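Local coordinates for protein acyl-coenzyme A oxidase 3 (Yarrowia lipolytica, PDB 5YS9) that catalyses the FAD-dependent oxidation of acyl-CoA to trans-2-enoyl-CoA with release of hydrogen peroxide in peroxisomal fatty acid beta-oxidation, at residues A311-V316 against A446-Q451; T118-G123 against M254-I259; H111-M116 against D641-A646. All blocks are in the same frame, centred on the assembly; numbering follows the deposited sequence.

Interaction 1 of 3, residues A311-V316 against A446-Q451; sequences ADSFFV and ADWVVQ. With FAD (flavin-adenine dinucleotide), chain C.
The FAD pocket is backed here by the helical C-alpha1 domain, where the turn that carries a flavin-contacting valine is joined to the long helix 300-330. One side chain, Trp-448, does most of the joining. Its CG lies anti to the backbone N (chi1 180°), which drives the six-membered half of the indole straight at the helix across from it. Three residues within one turn and a bit of that helix receive the ring rim. Ser-313 sets OG at the ring edge, near the plane, 3.3 Å from Trp-448 CZ2, and this approach is no hydrogen bond: the hydroxyl is engaged with the carbonyl of Met-309 in its own helix. Val-316 brings a methyl obliquely, with CG2 3.7 Å from Trp-448 CZ3. Asp-312 offers CB in the plane of the ring, 3.9 Å from Trp-448 CH2, while its carboxylate turns elsewhere, to a salt bridge with Arg-119 and a hydrogen bond with Gln-109. The indole N-H, on the same long edge as CZ2, is taken up by the carbonyl of Thr-416 in helix 391-428, so both the rotation of the ring and its polar atom are fixed. Gln-451, bent at chi2 (-100°), folds back so that its CG lies 3.7 Å above one face of the Trp-448 ring, and its OE1 is held by Trp-454. Val-450, between these two residues, takes no part in the contact with helix 300-330; its CG2, anti to the backbone N, meets the dimethylbenzene end of the flavin at FAD C8M, 3.2 Å away. A buried tryptophan wedged between helices behind a flavin-contacting turn thus ties the cofactor site to the helical bundle of the acyl-CoA oxidase and dehydrogenase fold.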
loop_
_atom_site.group_PDB
_atom_site.type_symbol
_atom_site.label_atom_id
_atom_site.label_comp_id
_atom_site.label_asym_id
_atom_site.label_seq_id
_atom_site.Cartn_x
_atom_site.Cartn_y
_atom_site.Cartn_z
ATOM N N ALA A 311 4.315 0.430 -19.546
ATOM C CA ALA A 311 5.628 1.068 -19.498
ATOM C C ALA A 311 5.861 1.973 -18.254
ATOM O O ALA A 311 6.901 1.869 -17.638
ATOM C CB ALA A 311 5.894 1.838 -20.786
ATOM N N ASP A 312 4.910 2.831 -17.889
ATOM C CA ASP A 312 4.993 3.633 -16.652
ATOM C C ASP A 312 5.267 2.737 -15.445
ATOM O O ASP A 312 5.982 3.144 -14.539
ATOM C CB ASP A 312 3.685 4.426 -16.356
ATOM C CG ASP A 312 3.446 5.599 -17.308
ATOM O OD1 ASP A 312 4.390 5.979 -18.017
ATOM O OD2 ASP A 312 2.297 6.149 -17.370
ATOM N N SER A 313 4.655 1.550 -15.406
ATOM C CA SER A 313 4.850 0.648 -14.283
ATOM C C SER A 313 6.333 0.248 -14.210
ATOM O O SER A 313 6.940 0.128 -13.097
ATOM C CB SER A 313 3.927 -0.570 -14.350
ATOM O OG SER A 313 2.556 -0.191 -14.252
ATOM N N PHE A 314 6.920 0.074 -15.387
ATOM C CA PHE A 314 8.336 -0.179 -15.462
ATOM C C PHE A 314 9.156 1.004 -14.977
ATOM O O PHE A 314 10.013 0.874 -14.085
ATOM C CB PHE A 314 8.759 -0.542 -16.894
ATOM C CG PHE A 314 10.229 -0.411 -17.116
ATOM C CD1 PHE A 314 11.089 -1.336 -16.572
ATOM C CD2 PHE A 314 10.752 0.689 -17.801
ATOM C CE1 PHE A 314 12.458 -1.227 -16.755
ATOM C CE2 PHE A 314 12.130 0.821 -17.979
ATOM C CZ PHE A 314 12.981 -0.149 -17.460
ATOM N N PHE A 315 8.906 2.139 -15.611
ATOM C CA PHE A 315 9.610 3.349 -15.331
ATOM C C PHE A 315 9.648 3.758 -13.856
ATOM O O PHE A 315 10.669 4.254 -13.405
ATOM C CB PHE A 315 9.036 4.487 -16.177
ATOM C CG PHE A 315 9.511 4.476 -17.606
ATOM C CD1 PHE A 315 10.880 4.542 -17.904
ATOM C CD2 PHE A 315 8.602 4.390 -18.662
ATOM C CE1 PHE A 315 11.314 4.559 -19.221
ATOM C CE2 PHE A 315 9.029 4.383 -19.990
ATOM C CZ PHE A 315 10.379 4.472 -20.268
ATOM N N VAL A 316 8.554 3.558 -13.117
ATOM C CA VAL A 316 8.534 3.821 -11.682
ATOM C C VAL A 316 9.194 2.695 -10.898
ATOM O O VAL A 316 9.978 2.962 -10.016
ATOM C CB VAL A 316 7.108 4.117 -11.142
ATOM C CG1 VAL A 316 7.087 4.338 -9.614
ATOM C CG2 VAL A 316 6.601 5.365 -11.803
ATOM N N ALA A 446 1.767 7.065 -2.752
ATOM C CA ALA A 446 0.597 7.942 -2.772
ATOM C C ALA A 446 0.325 8.473 -4.141
ATOM O O ALA A 446 -0.817 8.595 -4.520
ATOM C CB ALA A 446 0.813 9.118 -1.821
ATOM N N ASP A 447 1.354 8.900 -4.852
ATOM C CA ASP A 447 1.196 9.340 -6.230
ATOM C C ASP A 447 0.829 8.236 -7.223
ATOM O O ASP A 447 0.030 8.439 -8.112
ATOM C CB ASP A 447 2.435 10.088 -6.711
ATOM C CG ASP A 447 2.618 11.421 -6.039
ATOM O OD1 ASP A 447 1.724 11.876 -5.332
ATOM O OD2 ASP A 447 3.675 12.024 -6.210
ATOM N N TRP A 448 1.453 7.078 -7.088
ATOM C CA TRP A 448 1.240 5.986 -8.032
ATOM C C TRP A 448 -0.161 5.407 -8.064
ATOM O O TRP A 448 -0.664 5.048 -9.101
ATOM C CB TRP A 448 2.252 4.855 -7.845
ATOM C CG TRP A 448 2.015 3.736 -8.819
ATOM C CD1 TRP A 448 1.381 2.578 -8.571
ATOM C CD2 TRP A 448 2.313 3.739 -10.208
ATOM N NE1 TRP A 448 1.295 1.835 -9.699
ATOM C CE2 TRP A 448 1.866 2.527 -10.727
ATOM C CE3 TRP A 448 2.945 4.639 -11.057
ATOM C CZ2 TRP A 448 2.031 2.186 -12.052
ATOM C CZ3 TRP A 448 3.107 4.300 -12.366
ATOM C CH2 TRP A 448 2.650 3.094 -12.856
ATOM N N VAL A 449 -0.756 5.288 -6.902
ATOM C CA VAL A 449 -1.863 4.405 -6.649
ATOM C C VAL A 449 -3.122 4.706 -7.480
ATOM O O VAL A 449 -3.900 3.821 -7.770
ATOM C CB VAL A 449 -2.068 4.290 -5.128
ATOM C CG1 VAL A 449 -3.405 4.791 -4.647
ATOM C CG2 VAL A 449 -1.739 2.902 -4.641
ATOM N N VAL A 450 -3.303 5.954 -7.867
ATOM C CA VAL A 450 -4.443 6.341 -8.668
ATOM C C VAL A 450 -4.465 5.635 -10.029
ATOM O O VAL A 450 -5.512 5.475 -10.611
ATOM C CB VAL A 450 -4.552 7.877 -8.803
ATOM C CG1 VAL A 450 -3.298 8.470 -9.408
ATOM C CG2 VAL A 450 -5.778 8.263 -9.593
ATOM N N GLN A 451 -3.312 5.187 -10.497
ATOM C CA GLN A 451 -3.167 4.502 -11.777
ATOM C C GLN A 451 -4.035 3.254 -11.820
ATOM O O GLN A 451 -4.448 2.811 -12.867
ATOM C CB GLN A 451 -1.718 4.080 -11.990
ATOM C CG GLN A 451 -0.737 5.209 -12.186
ATOM C CD GLN A 451 -0.389 5.431 -13.630
ATOM O OE1 GLN A 451 -1.053 6.165 -14.328
ATOM N NE2 GLN A 451 0.658 4.796 -14.081
HETATM P PA FAD C . -16.773 3.408 -9.901
HETATM O O1A FAD C . -18.085 3.791 -9.333
HETATM O O2A FAD C . -16.648 3.060 -11.334
HETATM O O5B FAD C . -16.314 2.132 -9.090
HETATM C C5B FAD C . -16.162 2.201 -7.682
HETATM C C4B FAD C . -15.810 0.844 -7.108
HETATM O O4B FAD C . -16.843 -0.085 -7.415
HETATM C C3B FAD C . -14.546 0.313 -7.730
HETATM O O3B FAD C . -13.779 -0.349 -6.746
HETATM C C2B FAD C . -15.008 -0.728 -8.701
HETATM O O2B FAD C . -14.093 -1.807 -8.695
HETATM C C1B FAD C . -16.350 -1.170 -8.178
HETATM N N9A FAD C . -17.193 -1.486 -9.346
HETATM C C8A FAD C . -17.695 -0.626 -10.240
HETATM N N7A FAD C . -18.390 -1.277 -11.187
HETATM C C5A FAD C . -18.335 -2.577 -10.905
HETATM C C6A FAD C . -18.854 -3.817 -11.498
HETATM N N6A FAD C . -19.599 -3.797 -12.616
HETATM N N1A FAD C . -18.557 -4.972 -10.884
HETATM C C2A FAD C . -17.816 -5.009 -9.772
HETATM N N3A FAD C . -17.315 -3.928 -9.184
HETATM C C4A FAD C . -17.539 -2.711 -9.693
HETATM N N1 FAD C . -11.813 11.716 -14.779
HETATM C C2 FAD C . -11.853 12.553 -15.826
HETATM O O2 FAD C . -12.749 12.431 -16.657
HETATM N N3 FAD C . -10.964 13.513 -16.024
HETATM C C4 FAD C . -9.967 13.715 -15.191
HETATM O O4 FAD C . -9.167 14.618 -15.399
HETATM C C4X FAD C . -9.847 12.852 -14.018
HETATM N N5 FAD C . -8.865 13.015 -13.141
HETATM C C5X FAD C . -8.787 12.220 -12.073
HETATM C C6 FAD C . -7.760 12.433 -11.189
HETATM C C7 FAD C . -7.638 11.648 -10.077
HETATM C C7M FAD C . -6.494 11.905 -9.142
HETATM C C8 FAD C . -8.618 10.568 -9.835
HETATM C C8M FAD C . -8.500 9.689 -8.628
HETATM C C9 FAD C . -9.647 10.344 -10.725
HETATM C C9A FAD C . -9.771 11.137 -11.840
HETATM N N10 FAD C . -10.806 10.934 -12.761
HETATM C C10 FAD C . -10.862 11.806 -13.852
HETATM C "C1'" FAD C . -11.824 9.903 -12.567
HETATM C "C2'" FAD C . -11.399 8.471 -12.834
HETATM O "O2'" FAD C . -11.265 8.309 -14.236
HETATM C "C3'" FAD C . -12.478 7.540 -12.283
HETATM O "O3'" FAD C . -12.446 7.685 -10.875
HETATM C "C4'" FAD C . -12.370 6.044 -12.582
HETATM O "O4'" FAD C . -12.205 5.770 -13.966
HETATM C "C5'" FAD C . -13.645 5.334 -12.192
HETATM O "O5'" FAD C . -13.821 5.402 -10.795
HETATM P P FAD C . -15.211 5.779 -10.141
HETATM O O1P FAD C . -14.929 6.788 -9.099
HETATM O O2P FAD C . -16.182 6.063 -11.226
HETATM O O3P FAD C . -15.635 4.431 -9.426
#

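Interaction 2 of 3, residues T118-G123 against M254-I259; sequences TRIRLG and MGRDAI
Ile-120 and Arg-121, neighbours on helix 116-136, reach the loop 254-259 by different parts of their side chains. Ile-120 has CG1 beside the backbone N and CG2 anti to it, leaving CB itself turned to the loop; Ile-259, whose chi2 of 156° extends the chain, sets CD1 3.4 Å from Ile-120 CB, and the two chains cross obliquely. The guanidinium of Arg-256, swung round by a bend at chi3 (-145°), comes obliquely to the same isoleucine, NH1 3.3 Å from Ile-120 CG1, while NH1 also makes a weak hydrogen bond to Met-116 O. Arg-256 to Ile-259 form a type I beta turn between strands 245-249 and 262-272 of the middle domain, which docks on a helix of the N-terminal domain. Ala-258 CB lies 4.3 Å from Thr-118 N, and its carbonyl faces Arg-121. That arginine runs extended at chi2, which puts CD 3.1 Å from Ala-258 O, and its bend at chi3 brings NH1 back to that oxygen in a weak hydrogen bond of 3.4 Å, bent to 144°. Arg-121 NH2 is hydrogen-bonded to Ser-207, NE forms a salt bridge with Asp-260, and NH1 also reaches Tyr-676 of the second subunit.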
loop_
_atom_site.group_PDB
_atom_site.type_symbol
_atom_site.label_atom_id
_atom_site.label_comp_id
_atom_site.label_asym_id
_atom_site.label_seq_id
_atom_site.Cartn_x
_atom_site.Cartn_y
_atom_site.Cartn_z
ATOM N N THR A 118 3.202 17.112 -12.027
ATOM C CA THR A 118 3.336 18.070 -13.120
ATOM C C THR A 118 2.943 17.452 -14.460
ATOM O O THR A 118 2.160 18.005 -15.227
ATOM C CB THR A 118 4.757 18.624 -13.169
ATOM O OG1 THR A 118 4.971 19.478 -12.037
ATOM C CG2 THR A 118 4.968 19.453 -14.443
ATOM N N ARG A 119 3.484 16.279 -14.725
ATOM C CA ARG A 119 3.133 15.497 -15.912
ATOM C C ARG A 119 1.618 15.447 -16.164
ATOM O O ARG A 119 1.186 15.612 -17.290
ATOM C CB ARG A 119 3.693 14.083 -15.732
ATOM C CG ARG A 119 3.320 13.132 -16.820
ATOM C CD ARG A 119 3.656 11.697 -16.517
ATOM N NE ARG A 119 3.267 10.971 -17.722
ATOM C CZ ARG A 119 3.288 9.655 -17.900
ATOM N NH1 ARG A 119 3.719 8.862 -16.944
ATOM N NH2 ARG A 119 2.850 9.131 -19.064
ATOM N N ILE A 120 0.810 15.233 -15.123
ATOM C CA ILE A 120 -0.630 15.083 -15.309
ATOM C C ILE A 120 -1.280 16.424 -15.417
ATOM O O ILE A 120 -2.210 16.589 -16.205
ATOM C CB ILE A 120 -1.331 14.284 -14.178
ATOM C CG1 ILE A 120 -0.653 12.941 -13.983
ATOM C CG2 ILE A 120 -2.791 14.026 -14.521
ATOM C CD1 ILE A 120 -0.561 12.141 -15.271
ATOM N N ARG A 121 -0.794 17.405 -14.685
ATOM C CA ARG A 121 -1.396 18.713 -14.770
ATOM C C ARG A 121 -1.277 19.268 -16.167
ATOM O O ARG A 121 -2.174 19.919 -16.661
ATOM C CB ARG A 121 -0.844 19.683 -13.738
ATOM C CG ARG A 121 -1.939 20.581 -13.214
ATOM C CD ARG A 121 -1.406 21.733 -12.418
ATOM N NE ARG A 121 -2.203 22.919 -12.636
ATOM C CZ ARG A 121 -2.260 23.922 -11.788
ATOM N NH1 ARG A 121 -1.577 23.868 -10.675
ATOM N NH2 ARG A 121 -3.000 24.965 -12.060
ATOM N N LEU A 122 -0.156 19.016 -16.805
ATOM C CA LEU A 122 -0.045 19.285 -18.232
ATOM C C LEU A 122 -0.863 18.295 -19.049
ATOM O O LEU A 122 -1.633 18.682 -19.946
ATOM C CB LEU A 122 1.407 19.193 -18.673
ATOM C CG LEU A 122 1.665 19.801 -20.035
ATOM C CD1 LEU A 122 1.034 21.185 -20.107
ATOM C CD2 LEU A 122 3.168 19.830 -20.290
ATOM N N GLY A 123 -0.673 17.029 -18.735
ATOM C CA GLY A 123 -1.369 15.934 -19.427
ATOM C C GLY A 123 -2.864 16.104 -19.714
ATOM O O GLY A 123 -3.345 15.700 -20.787
ATOM N N MET A 254 -4.927 11.966 -1.697
ATOM C CA MET A 254 -3.901 11.086 -1.183
ATOM C C MET A 254 -2.487 11.460 -1.733
ATOM O O MET A 254 -1.481 11.403 -0.981
ATOM C CB MET A 254 -4.227 9.661 -1.550
ATOM C CG MET A 254 -3.110 8.670 -1.273
ATOM S SD MET A 254 -3.910 7.068 -1.235
ATOM C CE MET A 254 -2.537 5.952 -0.834
ATOM N N GLY A 255 -2.448 11.840 -2.999
ATOM C CA GLY A 255 -1.235 12.094 -3.725
ATOM C C GLY A 255 -1.479 13.067 -4.847
ATOM O O GLY A 255 -2.580 13.542 -5.023
ATOM N N ARG A 256 -0.429 13.393 -5.582
ATOM C CA ARG A 256 -0.542 14.181 -6.799
ATOM C C ARG A 256 -1.224 15.507 -6.567
ATOM O O ARG A 256 -2.086 15.915 -7.310
ATOM C CB ARG A 256 -1.231 13.387 -7.901
ATOM C CG ARG A 256 -0.331 12.351 -8.543
ATOM C CD ARG A 256 -0.929 11.753 -9.794
ATOM N NE ARG A 256 -0.577 10.353 -9.951
ATOM C CZ ARG A 256 0.075 9.845 -10.984
ATOM N NH1 ARG A 256 0.454 10.614 -11.976
ATOM N NH2 ARG A 256 0.338 8.558 -11.029
ATOM N N ASP A 257 -0.821 16.166 -5.502
ATOM C CA ASP A 257 -1.411 17.416 -5.108
ATOM C C ASP A 257 -1.121 18.567 -6.061
ATOM O O ASP A 257 -1.784 19.570 -6.000
ATOM C CB ASP A 257 -1.058 17.763 -3.670
ATOM C CG ASP A 257 -2.094 17.270 -2.681
ATOM O OD1 ASP A 257 -3.289 17.297 -2.975
ATOM O OD2 ASP A 257 -1.712 16.852 -1.595
ATOM N N ALA A 258 -0.116 18.433 -6.914
ATOM C CA ALA A 258 0.180 19.492 -7.874
ATOM C C ALA A 258 -0.962 19.694 -8.854
ATOM O O ALA A 258 -1.043 20.762 -9.478
ATOM C CB ALA A 258 1.429 19.170 -8.660
ATOM N N ILE A 259 -1.783 18.670 -9.065
ATOM C CA ILE A 259 -2.908 18.735 -9.994
ATOM C C ILE A 259 -4.135 19.345 -9.350
ATOM O O ILE A 259 -4.535 18.946 -8.280
ATOM C CB ILE A 259 -3.331 17.346 -10.492
ATOM C CG1 ILE A 259 -2.157 16.584 -11.064
ATOM C CG2 ILE A 259 -4.439 17.451 -11.525
ATOM C CD1 ILE A 259 -2.367 15.094 -11.020
#

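Interaction 3 of 3, residues H111-M116 against D641-A646; sequences HGIVDM and DWFINA
Apolar contacts carry most of the meeting between the loop 111-116 and the short helix 641-644. Val-114 is the central residue: CG2, in the crowded position between backbone N and carbonyl carbon, comes obliquely to the Trp-642 ring, 3.6 Å from CZ3. Its neighbour Ile-113 sets CB at the edge of the Phe-643 ring, near its plane and 4.1 Å from Phe-643 CD1, the side chains crossing at about a right angle. A smaller touch, Val-114 CG1 to Asn-645 CB at 4.1 Å, extends the contact past the helix end. Two methyls also meet a backbone carbonyl without hydrogen bonding: Val-114 CG1 sits 3.1 Å from Phe-643 O, and Ile-113 CG2 3.9 Å from the same oxygen. The loop links helices 101-111 and 116-136 of the N-terminal domain, so a C-terminal helix packs against a helix-to-helix connection. Within the helix the two aromatic rings also touch: Trp-642 CE3 lies 3.7 Å above the centre of the Phe-643 ring. Among polar links, Asp-115, at the N-cap of helix 116-136, caps Gly-117 N weakly through OD1, while OD2 forms a salt bridge with Arg-88 and a hydrogen bond with Thr-118 OG1. Trp-642 NE1 bonds weakly to Asn-69.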
loop_
_atom_site.group_PDB
_atom_site.type_symbol
_atom_site.label_atom_id
_atom_site.label_comp_id
_atom_site.label_asym_id
_atom_site.label_seq_id
_atom_site.Cartn_x
_atom_site.Cartn_y
_atom_site.Cartn_z
ATOM N N HIS A 111 9.872 11.872 -16.898
ATOM C CA HIS A 111 9.674 12.912 -15.911
ATOM C C HIS A 111 8.766 12.420 -14.799
ATOM O O HIS A 111 8.865 12.925 -13.682
ATOM C CB HIS A 111 9.032 14.139 -16.574
ATOM C CG HIS A 111 8.965 15.348 -15.693
ATOM N ND1 HIS A 111 7.904 16.226 -15.715
ATOM C CD2 HIS A 111 9.826 15.822 -14.761
ATOM C CE1 HIS A 111 8.137 17.207 -14.860
ATOM N NE2 HIS A 111 9.290 16.977 -14.261
ATOM N N GLY A 112 7.872 11.474 -15.146
ATOM C CA GLY A 112 6.968 10.812 -14.221
ATOM C C GLY A 112 7.648 9.881 -13.237
ATOM O O GLY A 112 7.048 9.468 -12.270
ATOM N N ILE A 113 8.897 9.539 -13.486
ATOM C CA ILE A 113 9.712 8.808 -12.514
ATOM C C ILE A 113 9.924 9.598 -11.208
ATOM O O ILE A 113 10.002 9.016 -10.144
ATOM C CB ILE A 113 11.081 8.438 -13.101
ATOM C CG1 ILE A 113 10.885 7.592 -14.371
ATOM C CG2 ILE A 113 11.929 7.650 -12.098
ATOM C CD1 ILE A 113 12.144 7.383 -15.215
ATOM N N VAL A 114 9.996 10.912 -11.296
ATOM C CA VAL A 114 10.147 11.771 -10.107
ATOM C C VAL A 114 9.113 12.867 -9.879
ATOM O O VAL A 114 9.002 13.382 -8.773
ATOM C CB VAL A 114 11.514 12.409 -10.098
ATOM C CG1 VAL A 114 12.545 11.336 -9.810
ATOM C CG2 VAL A 114 11.822 13.121 -11.415
ATOM N N ASP A 115 8.305 13.197 -10.876
ATOM C CA ASP A 115 7.221 14.180 -10.671
ATOM C C ASP A 115 5.937 13.684 -11.347
ATOM O O ASP A 115 5.695 13.910 -12.505
ATOM C CB ASP A 115 7.696 15.562 -11.187
ATOM C CG ASP A 115 6.755 16.673 -10.818
ATOM O OD1 ASP A 115 5.687 16.319 -10.293
ATOM O OD2 ASP A 115 7.067 17.871 -11.077
ATOM N N MET A 116 5.123 12.958 -10.618
ATOM C CA MET A 116 3.890 12.460 -11.204
ATOM C C MET A 116 2.774 13.514 -11.215
ATOM O O MET A 116 1.768 13.297 -11.818
ATOM C CB MET A 116 3.442 11.225 -10.471
ATOM C CG MET A 116 4.478 10.111 -10.454
ATOM S SD MET A 116 3.900 8.523 -9.786
ATOM C CE MET A 116 5.250 8.246 -8.641
ATOM N N ASP A 641 21.451 9.987 -9.998
ATOM C CA ASP A 641 21.028 10.191 -8.664
ATOM C C ASP A 641 19.807 11.147 -8.643
ATOM O O ASP A 641 18.961 11.079 -7.758
ATOM C CB ASP A 641 22.170 10.754 -7.844
ATOM C CG ASP A 641 23.232 9.726 -7.490
ATOM O OD1 ASP A 641 22.993 8.521 -7.651
ATOM O OD2 ASP A 641 24.310 10.159 -6.986
ATOM N N TRP A 642 19.703 12.022 -9.632
ATOM C CA TRP A 642 18.576 12.933 -9.698
ATOM C C TRP A 642 17.259 12.171 -9.861
ATOM O O TRP A 642 16.275 12.556 -9.211
ATOM C CB TRP A 642 18.798 13.917 -10.816
ATOM C CG TRP A 642 17.822 15.079 -10.925
ATOM C CD1 TRP A 642 17.962 16.321 -10.370
ATOM C CD2 TRP A 642 16.585 15.107 -11.682
ATOM N NE1 TRP A 642 16.909 17.090 -10.723
ATOM C CE2 TRP A 642 16.050 16.383 -11.532
ATOM C CE3 TRP A 642 15.890 14.166 -12.449
ATOM C CZ2 TRP A 642 14.836 16.766 -12.116
ATOM C CZ3 TRP A 642 14.671 14.547 -13.066
ATOM C CH2 TRP A 642 14.175 15.843 -12.898
ATOM N N PHE A 643 17.253 11.090 -10.679
ATOM C CA PHE A 643 16.033 10.238 -10.916
ATOM C C PHE A 643 15.727 9.299 -9.764
ATOM O O PHE A 643 14.549 8.957 -9.503
ATOM C CB PHE A 643 16.100 9.418 -12.230
ATOM C CG PHE A 643 15.833 10.229 -13.450
ATOM C CD1 PHE A 643 14.549 10.430 -13.888
ATOM C CD2 PHE A 643 16.860 10.861 -14.115
ATOM C CE1 PHE A 643 14.290 11.238 -15.005
ATOM C CE2 PHE A 643 16.621 11.649 -15.232
ATOM C CZ PHE A 643 15.336 11.838 -15.677
ATOM N N ILE A 644 16.785 8.860 -9.106
ATOM C CA ILE A 644 16.684 8.049 -7.924
ATOM C C ILE A 644 16.032 8.826 -6.802
ATOM O O ILE A 644 15.181 8.314 -6.112
ATOM C CB ILE A 644 18.088 7.577 -7.496
ATOM C CG1 ILE A 644 18.643 6.600 -8.527
ATOM C CG2 ILE A 644 18.078 6.961 -6.111
ATOM C CD1 ILE A 644 18.057 5.222 -8.434
ATOM N N ASN A 645 16.478 10.060 -6.617
ATOM C CA ASN A 645 15.881 11.002 -5.691
ATOM C C ASN A 645 15.701 10.424 -4.301
ATOM O O ASN A 645 14.693 10.654 -3.661
ATOM C CB ASN A 645 14.580 11.581 -6.231
ATOM C CG ASN A 645 14.260 12.946 -5.656
ATOM O OD1 ASN A 645 13.153 13.410 -5.758
ATOM N ND2 ASN A 645 15.234 13.584 -5.057
ATOM N N ALA A 646 16.669 9.638 -3.867
ATOM C CA ALA A 646 16.693 9.101 -2.526
ATOM C C ALA A 646 18.139 8.909 -2.119
ATOM O O ALA A 646 18.893 8.308 -2.855
ATOM C CB ALA A 646 15.935 7.797 -2.477
#

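The three contacts lie 12 to 14 Å apart, centre to centre, and touch one another directly. Asp-447 OD1 of interaction 1 probably accepts a hydrogen bond from Arg-256 N of interaction 2 (2.6 Å), and the salt bridge from Asp-312 OD2 to Arg-119 NH1 spans 3.1 Å between the same two contacts. Interaction 3 packs on interaction 1, with Met-116 SD 3.7 Å from Asp-447 CB, and meets interaction 2 where Arg-256 NH1 lies 3.0 Å from Met-116 O, a weak hydrogen bond. Interaction 1 touches FAD directly, the side chain of Ile-259 in interaction 2 comes within about 6 Å of it, and both contacts reach the second subunit, whereas interaction 3 stays within one chain.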